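Local structure of delta-aminolevulinic acid dehydratase (Toxoplasma gondii ME49, 3OBK) at residues S44-P49 against Y85-F90; D128-A133 against G176-C181; I156-T161 against D184-R189; R189-R194 against A257-D262; P271-L276 against F321-A326. The protein catalyses, as porphobilinogen synthase, the condensation of two molecules of 5-aminolevulinate to the pyrrole porphobilinogen, a precursor of haem and other tetrapyrroles. One frame throughout, in Å; residues are numbered along the deposited sequence.

In the fold
Four of the five contacts fall into two pairs. Contacts 1 and 2 join consecutive strands of the TIM barrel: F90 O and N lie 2.9 Å from L132 N and L130 O respectively, probably hydrogen-bonded, so four successive strands, 46-53, 89-95, 130-135 and 179-182, run through the two contacts. Contacts 3 and 4 share R189, their centres about 13 Å apart, and lie beside the active site: the side chains of D187 and R189 each come within about 4 Å of a magnesium ion, and that of R189 within about 8 Å of bound porphobilinogen. Helix 158-175 leads from contact 3 to the second segment of contact 2. Contact 5 lies across the chain's centre from contact 2, their centres about 24 Å apart.

Contact 1 of 5, residues S44-P49 against Y85-F90; sequences SSLIYP and YGIKAF
Y48 and F90 are paired on neighbouring parallel strands, 46-53 and 89-95, their CA atoms 4.8 Å apart and their side chains on the same face of the sheet. The side chain of Y48 shows how the pair meets. Its CB fills the angle between two apolar neighbours, lying 4.0 Å from I87 CG2 and equally close to F90 CD1. CG is anti to the backbone N (chi1 -172°), and the ring then passes F90 with CD2 4.1 Å from F90 CE1, an atom found at the edge of the tyrosine ring and near its plane. At the tip, OH leaves the contact altogether and is hydrogen-bonded to E78 on helix 72-84. That helix, part of the connection between the two parallel strands in a beta-alpha-beta crossover, also packs on F90 through V79 and A82.

The backbones are held by Y48 N, which gives A89 O a nearly straight bond of 2.9 Å (167°). Farther back, the strands have not yet closed on each other, and a water donates to L46 O and accepts from K88 N. Beside it the two branches of I87 let it touch two residues, CG2 meeting Y48 and CD1 lying 3.7 Å from L46 CB. G86, with positive phi, ends the preceding helix in a Schellman motif and turns the chain toward the strand. K88 NZ is hydrogen-bonded to Q34 OE1 of the second subunit, the long chain carrying its polar end to the subunit interface. The chemistry thus implies a mainly apolar seam: one direct backbone bond and one water join the two segments, and the phenol hydroxyl finds its partner on the covering helix.

Contact 2 of 5, residues D128-A133 against G176-C181; sequences DVLLLA and GADMVC
L132 and M179 pair across two parallel strands of the TIM barrel, 130-135 and 179-182, the ends of a beta-alpha-beta unit whose connection includes helix 158-175. The short strand segments run 28° from parallel. Packing is close on the face that carries this pair. The two side chains lie side by side and point the same way, L132 CG being 3.8 Å from M179 CB; the flexible methionine chain can follow the leucine before bending at chi3. C181 adds its sulfur, SG, at 3.6 Å from L132 CB, and L208 of the next strand touches all three side chains. On the other face the small side chains of A133 and A177 meet, CB to CB at 4.3 Å, and I119 of helix 114-125 packs on A177.

A ladder of backbone bonds holds this part together, with A133 N bound to M179 O and C181 N to A133 O. L131 O is gripped twice, by M179 N and, in a more bent bond (137°), by D178 N.

Toward D128 and G176 the contact opens out. G176, in the positive-phi position of a Schellman motif, is partly exposed, the V129 side chain stays clear of the other segment, and D128 lies at the surface in a salt bridge with R83. D178 is the last link on the tight side and extends the pairing beyond the strand: its OD2 takes the place of a main-chain acceptor and receives L131 N at 2.8 Å, on its anti side. That oxygen also lies 3.2 Å from V129 O, a second acceptor, and K123 NZ binds both, by a salt bridge to D178 OD2 and a hydrogen bond to V129 O.

Contact 3 of 5, residues I156-T161 against D184-R189; sequences IVNDLT and DMMDGR
The carboxamide of N158 presents its edge to the backbone of D187 and binds it at two points. D187 N reaches N158 OD1 at 2.8 Å, while N158 ND2 gives a hydrogen to D187 O at 3.0 Å; each bond lies in the plane of its acceptor's carbonyl and on a lone pair. Asparagine suits the place because it offers a donor and an acceptor at once. ND2 also bonds to D159 OD1, close to the amide plane, which helps fix the rotation of the group, and OD1 accepts a further bond from R24 of the third subunit. The other flat group, the R189 guanidinium, has M185 CA 3.6 Å above one face, toward the rim, and at its edge a salt bridge, R189 NE to D184 OD1, of 2.8 Å.

Beside N158, M186 bends at chi2 and chi3 and crosses T161 and I156 at about a right angle, CG against T161 CG2 (3.5 Å) and CE against I156 CG2.

D184 OD2 accepts from M186 N in an Asx turn, and G188, with positive phi, is the N-cap of helix 189-199. D187 OD2 is hydrogen-bonded to R24 N of the third subunit, and the side chain lies about 4 Å from a magnesium ion. TIM barrels carry their active sites in loops after the C-terminal ends of the strands, and this one follows strand 179-182.

Contact 4 of 5, residues R189-R194 against A257-D262; sequences RVSAIR and ASEGAD
E259 reaches S191 through an extended chain: CG stands anti to the carbonyl carbon (chi1 -71°) and CD continues the line (chi2 179°), taking the carboxylate to the first turn of helix 189-199. There E259 OE1 accepts S191 N at 3.0 Å, on its anti side. The helix start has N-H groups not used by its own turns, and a glutamate is long enough to meet one from outside; the positive end of the helix dipole would probably steady its charge. A water links the same OE1 to V190 N. Alongside, E259 CG packs on S191 CB at 3.6 Å.

Next to it V190 CG1 touches A261 CB, and G260, with positive phi in a Schellman motif, takes backbone angles at which a CB would press on the preceding carbonyl O. R194 NH2 and D262 OD2 form a long salt bridge of 4.0 Å. A water accepts from this NH2 and donates to both D262 OD2 (2.6 Å) and G260 O. Each charge also has a partner elsewhere, D198 for R194 and R25 of the second subunit for D262.

The contact thus sets the start of helix 189-199 against the turn after helix 247-258, over strand 206-213, whose A209 touches both V190 and A261.

Contact 5 of 5, residues P271-L276 against F321-A326; sequences PYLDVL and FRRAGA
L273 and A324 bring two helix ends together, their CA atoms 5.9 Å apart: helix 273-282 is just beginning here, while helix 310-324 is finishing. Y272 is the N-cap residue of the first, and its O takes up L276 N. The second ends in a Schellman motif, in which A326 N reaches back to F321 O at 2.8 Å and G325 adopts a positive phi that a residue with a CB would find cramped. L276 and G325 follow as the next close pair, with 6.3 Å between CA atoms, and no hydrogen bond passes from one segment to the other.

The side chains make a mainly apolar joint. L276 points across, its CG anti to the backbone N (chi1 -179°), and CD2 becomes the hub: it lies 3.8 Å from A324 CB, 4.1 Å from A326 CB and near the plane of the F321 ring, at its edge. This methyl also rests against F321 O at 3.7 Å. L273 crosses F321 at about a right angle and puts CD2 3.7 Å from its CD1, with A324 CB close by. Alanine at 324 is small enough for both leucines to close over it, each laying its CD2 methyl on the alanine CB. At the margin L273 CD1 touches the edge of the R323 guanidinium, whose charge is met by D274 of the third subunit.

Beneath the joint runs strand 287-291, whose A289 touches L276, F321 and A326. The two helix ends therefore sit over one barrel strand, and the third subunit packs against them, its P271 on L273.

Contact 1 of 5, residues S44-P49 against Y85-F90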
# COMPACT_ATOMS: atom_id res chain seq x y z
N SER A 44 -8.69 26.05 21.13
CA SER A 44 -9.83 25.15 21.18
C SER A 44 -9.49 23.68 20.79
O SER A 44 -10.39 22.82 20.76
CB SER A 44 -10.97 25.67 20.31
OG SER A 44 -10.69 25.50 18.94
N SER A 45 -8.20 23.43 20.49
CA SER A 45 -7.69 22.08 20.35
C SER A 45 -7.07 21.60 21.68
O SER A 45 -6.61 20.47 21.77
CB SER A 45 -6.66 21.99 19.21
OG SER A 45 -7.25 22.27 17.92
N LEU A 46 -7.08 22.43 22.72
CA LEU A 46 -6.51 22.03 24.01
C LEU A 46 -7.61 21.65 25.01
O LEU A 46 -8.66 22.29 25.08
CB LEU A 46 -5.65 23.15 24.59
CG LEU A 46 -4.58 23.75 23.65
CD1 LEU A 46 -3.78 24.87 24.33
CD2 LEU A 46 -3.63 22.64 23.05
N ILE A 47 -7.35 20.58 25.77
CA ILE A 47 -8.19 20.12 26.85
C ILE A 47 -7.45 20.41 28.16
O ILE A 47 -6.27 20.05 28.32
CB ILE A 47 -8.44 18.60 26.74
CG1 ILE A 47 -9.01 18.23 25.37
CG2 ILE A 47 -9.38 18.16 27.76
CD1 ILE A 47 -9.09 16.76 25.11
N TYR A 48 -8.14 21.03 29.11
CA TYR A 48 -7.50 21.44 30.36
C TYR A 48 -7.95 20.53 31.50
O TYR A 48 -9.14 20.49 31.83
CB TYR A 48 -7.89 22.90 30.66
CG TYR A 48 -7.19 23.58 31.82
CD1 TYR A 48 -5.91 23.22 32.19
CD2 TYR A 48 -7.79 24.64 32.49
CE1 TYR A 48 -5.25 23.86 33.22
CE2 TYR A 48 -7.13 25.31 33.54
CZ TYR A 48 -5.85 24.90 33.89
OH TYR A 48 -5.15 25.47 34.91
N PRO A 49 -7.01 19.78 32.10
CA PRO A 49 -7.43 18.87 33.14
C PRO A 49 -7.26 19.44 34.55
O PRO A 49 -6.19 19.95 34.87
CB PRO A 49 -6.51 17.64 32.93
CG PRO A 49 -5.60 17.97 31.79
CD PRO A 49 -5.64 19.48 31.69
N TYR A 85 -9.81 32.51 27.70
CA TYR A 85 -8.68 32.47 26.80
C TYR A 85 -8.94 31.57 25.60
O TYR A 85 -8.07 31.43 24.78
CB TYR A 85 -7.42 32.04 27.57
CG TYR A 85 -6.97 33.09 28.59
CD1 TYR A 85 -6.75 34.39 28.19
CD2 TYR A 85 -6.74 32.77 29.94
CE1 TYR A 85 -6.33 35.37 29.09
CE2 TYR A 85 -6.33 33.77 30.87
CZ TYR A 85 -6.14 35.07 30.41
OH TYR A 85 -5.73 36.14 31.22
N GLY A 86 -10.11 30.96 25.50
CA GLY A 86 -10.47 30.11 24.39
C GLY A 86 -10.48 28.61 24.65
O GLY A 86 -10.70 27.80 23.71
N ILE A 87 -10.25 28.18 25.89
CA ILE A 87 -10.28 26.76 26.14
C ILE A 87 -11.73 26.43 26.25
O ILE A 87 -12.48 27.11 26.94
CB ILE A 87 -9.59 26.35 27.45
CG1 ILE A 87 -8.10 26.77 27.45
CG2 ILE A 87 -9.73 24.83 27.67
CD1 ILE A 87 -7.24 25.96 26.46
N LYS A 88 -12.17 25.40 25.57
CA LYS A 88 -13.57 25.02 25.66
C LYS A 88 -13.78 23.68 26.36
O LYS A 88 -14.88 23.44 26.87
CB LYS A 88 -14.23 25.05 24.27
CG LYS A 88 -14.89 26.43 23.94
CD LYS A 88 -14.27 27.14 22.79
CE LYS A 88 -15.17 28.27 22.26
NZ LYS A 88 -16.11 27.83 21.15
N ALA A 89 -12.74 22.85 26.46
CA ALA A 89 -12.88 21.49 26.99
C ALA A 89 -12.08 21.23 28.25
O ALA A 89 -10.89 21.46 28.30
CB ALA A 89 -12.50 20.48 25.93
N PHE A 90 -12.74 20.67 29.24
CA PHE A 90 -12.19 20.54 30.57
C PHE A 90 -12.45 19.14 31.09
O PHE A 90 -13.57 18.63 31.01
CB PHE A 90 -12.83 21.55 31.52
CG PHE A 90 -12.72 22.96 31.07
CD1 PHE A 90 -11.71 23.76 31.54
CD2 PHE A 90 -13.60 23.48 30.16
CE1 PHE A 90 -11.60 25.05 31.11
CE2 PHE A 90 -13.48 24.77 29.72
CZ PHE A 90 -12.47 25.55 30.19
O HOH W 1 -10.88 23.32 24.14

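Contact 2 of 5, residues D128-A133 against G176-C181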
# COMPACT_ATOMS: atom_id res chain seq x y z
N ASP A 128 -22.78 26.04 28.34
CA ASP A 128 -22.23 25.50 27.11
C ASP A 128 -20.81 24.91 27.26
O ASP A 128 -20.17 24.58 26.26
CB ASP A 128 -22.23 26.58 26.04
CG ASP A 128 -21.28 27.74 26.35
OD1 ASP A 128 -21.08 28.58 25.47
OD2 ASP A 128 -20.73 27.80 27.48
N VAL A 129 -20.32 24.78 28.50
CA VAL A 129 -18.96 24.27 28.73
C VAL A 129 -18.88 22.82 28.26
O VAL A 129 -19.84 22.07 28.38
CB VAL A 129 -18.53 24.38 30.27
CG1 VAL A 129 -19.34 23.39 31.15
CG2 VAL A 129 -17.01 24.17 30.46
N LEU A 130 -17.73 22.43 27.72
CA LEU A 130 -17.50 21.00 27.39
C LEU A 130 -16.80 20.23 28.54
O LEU A 130 -15.66 20.50 28.87
CB LEU A 130 -16.70 20.91 26.10
CG LEU A 130 -16.81 19.59 25.36
CD1 LEU A 130 -18.23 19.44 24.82
CD2 LEU A 130 -15.78 19.52 24.23
N LEU A 131 -17.50 19.28 29.16
CA LEU A 131 -16.94 18.52 30.29
C LEU A 131 -16.67 17.06 29.96
O LEU A 131 -17.51 16.38 29.42
CB LEU A 131 -17.87 18.60 31.50
CG LEU A 131 -18.28 20.00 31.95
CD1 LEU A 131 -19.16 19.93 33.20
CD2 LEU A 131 -17.05 20.90 32.16
N LEU A 132 -15.47 16.61 30.29
CA LEU A 132 -15.04 15.24 30.05
C LEU A 132 -14.69 14.66 31.41
O LEU A 132 -13.80 15.16 32.07
CB LEU A 132 -13.79 15.22 29.16
CG LEU A 132 -13.81 15.61 27.67
CD1 LEU A 132 -14.54 16.96 27.46
CD2 LEU A 132 -12.34 15.67 27.11
N ALA A 133 -15.40 13.62 31.84
CA ALA A 133 -15.21 13.02 33.16
C ALA A 133 -14.49 11.70 32.98
O ALA A 133 -14.84 10.93 32.10
CB ALA A 133 -16.53 12.81 33.84
N GLY A 176 -24.55 15.44 33.70
CA GLY A 176 -24.32 16.45 32.66
C GLY A 176 -23.02 16.29 31.89
O GLY A 176 -22.77 17.05 30.98
N ALA A 177 -22.17 15.32 32.22
CA ALA A 177 -20.94 15.11 31.47
C ALA A 177 -21.20 14.96 29.99
O ALA A 177 -22.07 14.20 29.58
CB ALA A 177 -20.23 13.88 31.99
N ASP A 178 -20.41 15.67 29.17
CA ASP A 178 -20.58 15.63 27.71
C ASP A 178 -19.91 14.41 27.12
O ASP A 178 -20.44 13.79 26.18
CB ASP A 178 -19.98 16.89 27.09
CG ASP A 178 -20.72 18.14 27.51
OD1 ASP A 178 -21.82 18.38 26.98
OD2 ASP A 178 -20.21 18.87 28.39
N MET A 179 -18.74 14.08 27.68
CA MET A 179 -17.97 12.91 27.32
C MET A 179 -17.63 12.12 28.58
O MET A 179 -17.22 12.70 29.58
CB MET A 179 -16.63 13.29 26.68
CG MET A 179 -16.63 14.22 25.46
SD MET A 179 -15.10 14.03 24.40
CE MET A 179 -15.41 12.36 23.78
N VAL A 180 -17.73 10.80 28.53
CA VAL A 180 -17.07 9.96 29.54
C VAL A 180 -15.78 9.43 28.90
O VAL A 180 -15.75 9.11 27.72
CB VAL A 180 -17.99 8.85 30.08
CG1 VAL A 180 -19.26 9.47 30.72
CG2 VAL A 180 -18.38 7.88 28.99
N CYS A 181 -14.72 9.36 29.70
CA CYS A 181 -13.38 8.99 29.24
C CYS A 181 -12.83 7.81 30.02
O CYS A 181 -12.17 8.01 31.04
CB CYS A 181 -12.47 10.19 29.42
SG CYS A 181 -13.18 11.70 28.69

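Contact 3 of 5, residues I156-T161 against D184-R189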
# COMPACT_ATOMS: atom_id res chain seq x y z
N ILE A 156 -6.96 -7.86 39.26
CA ILE A 156 -7.93 -6.85 38.89
C ILE A 156 -8.93 -7.50 37.94
O ILE A 156 -8.64 -7.66 36.77
CB ILE A 156 -7.26 -5.65 38.19
CG1 ILE A 156 -6.38 -4.86 39.19
CG2 ILE A 156 -8.33 -4.75 37.58
CD1 ILE A 156 -5.01 -5.48 39.53
N VAL A 157 -10.10 -7.86 38.44
CA VAL A 157 -11.04 -8.70 37.70
C VAL A 157 -11.80 -7.88 36.69
O VAL A 157 -12.39 -6.87 37.03
CB VAL A 157 -12.02 -9.48 38.63
CG1 VAL A 157 -11.24 -10.33 39.62
CG2 VAL A 157 -12.98 -8.56 39.34
N ASN A 158 -11.77 -8.35 35.45
CA ASN A 158 -12.18 -7.56 34.32
C ASN A 158 -13.66 -7.22 34.27
O ASN A 158 -14.03 -6.05 34.25
CB ASN A 158 -11.82 -8.24 33.02
CG ASN A 158 -11.82 -7.27 31.87
OD1 ASN A 158 -10.83 -6.56 31.67
ND2 ASN A 158 -12.94 -7.20 31.13
N ASP A 159 -14.48 -8.25 34.23
CA ASP A 159 -15.87 -8.10 33.88
C ASP A 159 -16.69 -7.44 34.98
O ASP A 159 -17.62 -6.68 34.73
CB ASP A 159 -16.46 -9.47 33.55
CG ASP A 159 -15.78 -10.11 32.34
OD1 ASP A 159 -14.95 -9.47 31.66
OD2 ASP A 159 -16.12 -11.28 32.09
N LEU A 160 -16.34 -7.75 36.22
CA LEU A 160 -17.02 -7.18 37.35
C LEU A 160 -16.65 -5.70 37.39
O LEU A 160 -17.48 -4.83 37.70
CB LEU A 160 -16.64 -7.93 38.63
CG LEU A 160 -17.28 -7.41 39.92
CD1 LEU A 160 -18.83 -7.42 39.81
CD2 LEU A 160 -16.76 -8.17 41.16
N THR A 161 -15.40 -5.41 37.00
CA THR A 161 -14.96 -4.01 36.91
C THR A 161 -15.74 -3.27 35.85
O THR A 161 -16.18 -2.16 36.09
CB THR A 161 -13.45 -3.89 36.68
OG1 THR A 161 -12.77 -4.36 37.84
CG2 THR A 161 -13.06 -2.43 36.40
N ASP A 184 -9.47 3.00 32.13
CA ASP A 184 -9.32 1.81 32.97
C ASP A 184 -8.50 0.70 32.37
O ASP A 184 -7.91 -0.07 33.11
CB ASP A 184 -10.71 1.23 33.23
CG ASP A 184 -11.51 1.07 31.95
OD1 ASP A 184 -11.92 2.12 31.40
OD2 ASP A 184 -11.69 -0.08 31.50
N MET A 185 -8.55 0.57 31.04
CA MET A 185 -7.90 -0.48 30.27
C MET A 185 -8.43 -1.90 30.57
O MET A 185 -7.72 -2.91 30.38
CB MET A 185 -6.39 -0.38 30.38
CG MET A 185 -5.81 0.85 29.67
SD MET A 185 -6.01 0.87 27.87
CE MET A 185 -4.73 -0.27 27.37
N MET A 186 -9.69 -1.99 31.00
CA MET A 186 -10.36 -3.28 31.06
C MET A 186 -10.69 -3.65 29.65
O MET A 186 -10.87 -2.79 28.81
CB MET A 186 -11.64 -3.21 31.88
CG MET A 186 -11.41 -2.87 33.35
SD MET A 186 -10.31 -4.03 34.19
CE MET A 186 -8.68 -3.26 34.18
N ASP A 187 -10.75 -4.94 29.38
CA ASP A 187 -11.13 -5.40 28.08
C ASP A 187 -12.61 -5.21 27.87
O ASP A 187 -13.41 -5.52 28.73
CB ASP A 187 -10.77 -6.86 27.93
CG ASP A 187 -9.31 -7.06 27.70
OD1 ASP A 187 -8.69 -6.13 27.14
OD2 ASP A 187 -8.77 -8.11 28.10
N GLY A 188 -12.97 -4.66 26.72
CA GLY A 188 -14.38 -4.61 26.33
C GLY A 188 -15.22 -3.54 26.98
O GLY A 188 -16.40 -3.48 26.74
N ARG A 189 -14.62 -2.65 27.77
CA ARG A 189 -15.44 -1.65 28.46
C ARG A 189 -16.13 -0.66 27.51
O ARG A 189 -17.23 -0.21 27.82
CB ARG A 189 -14.66 -0.92 29.58
CG ARG A 189 -13.90 0.34 29.23
CD ARG A 189 -12.60 0.09 28.46
NE ARG A 189 -11.59 1.07 28.85
CZ ARG A 189 -10.48 1.32 28.16
NH1 ARG A 189 -10.22 0.69 27.04
NH2 ARG A 189 -9.62 2.25 28.61

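Contact 4 of 5, residues R189-R194 against A257-D262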
# COMPACT_ATOMS: atom_id res chain seq x y z
N ARG A 189 -14.62 -2.65 27.77
CA ARG A 189 -15.44 -1.65 28.46
C ARG A 189 -16.13 -0.66 27.51
O ARG A 189 -17.23 -0.21 27.82
CB ARG A 189 -14.66 -0.92 29.58
CG ARG A 189 -13.90 0.34 29.23
CD ARG A 189 -12.60 0.09 28.46
NE ARG A 189 -11.59 1.07 28.85
CZ ARG A 189 -10.48 1.32 28.16
NH1 ARG A 189 -10.22 0.69 27.04
NH2 ARG A 189 -9.62 2.25 28.61
N VAL A 190 -15.51 -0.34 26.36
CA VAL A 190 -16.10 0.68 25.50
C VAL A 190 -17.49 0.25 25.07
O VAL A 190 -18.46 0.97 25.23
CB VAL A 190 -15.26 1.05 24.25
CG1 VAL A 190 -16.05 2.01 23.38
CG2 VAL A 190 -13.88 1.70 24.66
N SER A 191 -17.59 -0.94 24.54
CA SER A 191 -18.87 -1.40 24.02
C SER A 191 -19.90 -1.53 25.12
O SER A 191 -21.07 -1.25 24.88
CB SER A 191 -18.72 -2.75 23.34
OG SER A 191 -19.94 -3.14 22.72
N ALA A 192 -19.46 -1.97 26.30
CA ALA A 192 -20.37 -2.23 27.40
C ALA A 192 -20.91 -0.90 27.88
O ALA A 192 -22.14 -0.77 28.14
CB ALA A 192 -19.66 -2.98 28.53
N ILE A 193 -20.02 0.08 28.00
CA ILE A 193 -20.44 1.41 28.45
C ILE A 193 -21.36 2.02 27.41
O ILE A 193 -22.37 2.60 27.73
CB ILE A 193 -19.26 2.36 28.71
CG1 ILE A 193 -18.48 1.86 29.93
CG2 ILE A 193 -19.79 3.75 28.91
CD1 ILE A 193 -17.03 2.28 30.10
N ARG A 194 -21.03 1.84 26.14
CA ARG A 194 -21.83 2.40 25.07
C ARG A 194 -23.30 1.92 25.15
O ARG A 194 -24.20 2.72 24.98
CB ARG A 194 -21.23 2.03 23.71
CG ARG A 194 -21.95 2.64 22.51
CD ARG A 194 -21.77 4.15 22.41
NE ARG A 194 -22.79 4.89 23.15
CZ ARG A 194 -22.65 6.15 23.56
NH1 ARG A 194 -23.63 6.72 24.24
NH2 ARG A 194 -21.55 6.85 23.30
N ALA A 257 -12.57 1.32 18.12
CA ALA A 257 -13.31 1.84 16.97
C ALA A 257 -14.56 1.03 16.72
O ALA A 257 -15.66 1.59 16.59
CB ALA A 257 -12.46 1.83 15.75
N SER A 258 -14.42 -0.28 16.64
CA SER A 258 -15.57 -1.11 16.26
C SER A 258 -16.55 -1.32 17.43
O SER A 258 -17.71 -1.67 17.21
CB SER A 258 -15.12 -2.44 15.65
OG SER A 258 -14.37 -3.14 16.60
N GLU A 259 -16.10 -1.07 18.65
CA GLU A 259 -17.00 -0.98 19.82
C GLU A 259 -17.78 0.34 19.92
O GLU A 259 -18.57 0.50 20.85
CB GLU A 259 -16.20 -1.23 21.11
CG GLU A 259 -15.76 -2.68 21.26
CD GLU A 259 -14.95 -2.97 22.53
OE1 GLU A 259 -15.13 -2.29 23.59
OE2 GLU A 259 -14.14 -3.94 22.47
N GLY A 260 -17.54 1.29 19.03
CA GLY A 260 -18.33 2.53 18.97
C GLY A 260 -17.78 3.84 19.57
O GLY A 260 -18.50 4.85 19.66
N ALA A 261 -16.51 3.84 19.95
CA ALA A 261 -15.87 5.05 20.47
C ALA A 261 -15.99 6.18 19.45
O ALA A 261 -16.03 5.95 18.24
CB ALA A 261 -14.44 4.79 20.78
N ASP A 262 -16.02 7.39 19.99
CA ASP A 262 -16.07 8.63 19.24
C ASP A 262 -14.67 9.23 19.02
O ASP A 262 -14.45 9.97 18.05
CB ASP A 262 -16.92 9.65 20.03
CG ASP A 262 -18.35 9.20 20.22
OD1 ASP A 262 -19.07 9.13 19.19
OD2 ASP A 262 -18.77 8.95 21.37
O HOH W 2 -12.82 -1.42 24.94
O HOH W 3 -19.08 6.44 21.77

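Contact 5 of 5, residues P271-L276 against F321-A326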
# COMPACT_ATOMS: atom_id res chain seq x y z
N PRO A 271 6.51 10.88 24.89
CA PRO A 271 7.18 9.62 24.64
C PRO A 271 6.37 8.59 23.85
O PRO A 271 6.83 7.48 23.72
CB PRO A 271 7.49 9.07 26.04
CG PRO A 271 7.20 10.17 26.99
CD PRO A 271 6.23 11.09 26.31
N TYR A 272 5.18 8.92 23.36
CA TYR A 272 4.38 7.95 22.59
C TYR A 272 3.92 8.50 21.23
O TYR A 272 2.96 8.00 20.62
CB TYR A 272 3.25 7.42 23.47
CG TYR A 272 3.81 6.63 24.63
CD1 TYR A 272 4.09 5.28 24.50
CD2 TYR A 272 4.14 7.25 25.84
CE1 TYR A 272 4.64 4.54 25.55
CE2 TYR A 272 4.72 6.53 26.91
CZ TYR A 272 4.97 5.17 26.74
OH TYR A 272 5.56 4.44 27.76
N LEU A 273 4.63 9.51 20.73
CA LEU A 273 4.23 10.18 19.48
C LEU A 273 4.26 9.20 18.33
O LEU A 273 3.48 9.31 17.41
CB LEU A 273 5.08 11.42 19.19
CG LEU A 273 5.05 12.65 20.16
CD1 LEU A 273 5.94 13.80 19.67
CD2 LEU A 273 3.62 13.12 20.43
N ASP A 274 5.11 8.19 18.41
CA ASP A 274 5.11 7.12 17.39
C ASP A 274 3.80 6.34 17.36
O ASP A 274 3.32 5.97 16.29
CB ASP A 274 6.28 6.13 17.54
CG ASP A 274 6.28 5.44 18.86
OD1 ASP A 274 6.16 6.17 19.86
OD2 ASP A 274 6.39 4.19 18.92
N VAL A 275 3.25 6.05 18.52
CA VAL A 275 2.01 5.32 18.59
C VAL A 275 0.87 6.21 18.12
O VAL A 275 -0.02 5.79 17.40
CB VAL A 275 1.76 4.82 20.02
CG1 VAL A 275 0.40 4.08 20.12
CG2 VAL A 275 2.90 3.93 20.43
N LEU A 276 0.92 7.47 18.55
CA LEU A 276 -0.03 8.48 18.13
C LEU A 276 -0.08 8.56 16.62
O LEU A 276 -1.16 8.49 16.05
CB LEU A 276 0.34 9.85 18.74
CG LEU A 276 -0.56 11.03 18.44
CD1 LEU A 276 -1.96 10.85 19.00
CD2 LEU A 276 0.06 12.31 19.01
N PHE A 321 2.76 17.56 19.29
CA PHE A 321 1.58 16.66 19.40
C PHE A 321 0.68 16.74 18.18
O PHE A 321 0.06 15.75 17.73
CB PHE A 321 0.71 17.08 20.58
CG PHE A 321 1.14 16.53 21.85
CD1 PHE A 321 1.04 15.16 22.10
CD2 PHE A 321 1.64 17.35 22.85
CE1 PHE A 321 1.46 14.65 23.30
CE2 PHE A 321 2.03 16.84 24.04
CZ PHE A 321 1.96 15.51 24.27
N ARG A 322 0.61 17.94 17.66
CA ARG A 322 -0.25 18.24 16.57
C ARG A 322 0.34 17.68 15.27
O ARG A 322 -0.37 17.02 14.53
CB ARG A 322 -0.43 19.74 16.57
CG ARG A 322 -1.65 20.20 15.93
CD ARG A 322 -2.87 20.53 16.83
NE ARG A 322 -3.74 21.13 15.81
CZ ARG A 322 -4.83 20.61 15.27
NH1 ARG A 322 -5.44 21.25 14.27
NH2 ARG A 322 -5.39 19.52 15.73
N ARG A 323 1.63 17.89 15.01
CA ARG A 323 2.29 17.33 13.84
C ARG A 323 2.20 15.78 13.84
O ARG A 323 1.90 15.16 12.83
CB ARG A 323 3.75 17.75 13.82
CG ARG A 323 4.57 17.18 12.66
CD ARG A 323 6.10 17.16 12.92
NE ARG A 323 6.36 16.44 14.14
CZ ARG A 323 6.89 16.92 15.27
NH1 ARG A 323 7.37 18.15 15.37
NH2 ARG A 323 6.99 16.11 16.31
N ALA A 324 2.43 15.19 15.02
CA ALA A 324 2.35 13.76 15.25
C ALA A 324 0.96 13.17 15.02
O ALA A 324 0.84 11.98 14.81
CB ALA A 324 2.81 13.47 16.65
N GLY A 325 -0.09 13.98 15.06
CA GLY A 325 -1.44 13.55 14.64
C GLY A 325 -2.53 13.79 15.68
O GLY A 325 -3.59 13.25 15.57
N ALA A 326 -2.26 14.58 16.71
CA ALA A 326 -3.30 14.87 17.70
C ALA A 326 -4.26 15.92 17.16
O ALA A 326 -3.85 17.03 16.82
CB ALA A 326 -2.73 15.37 18.99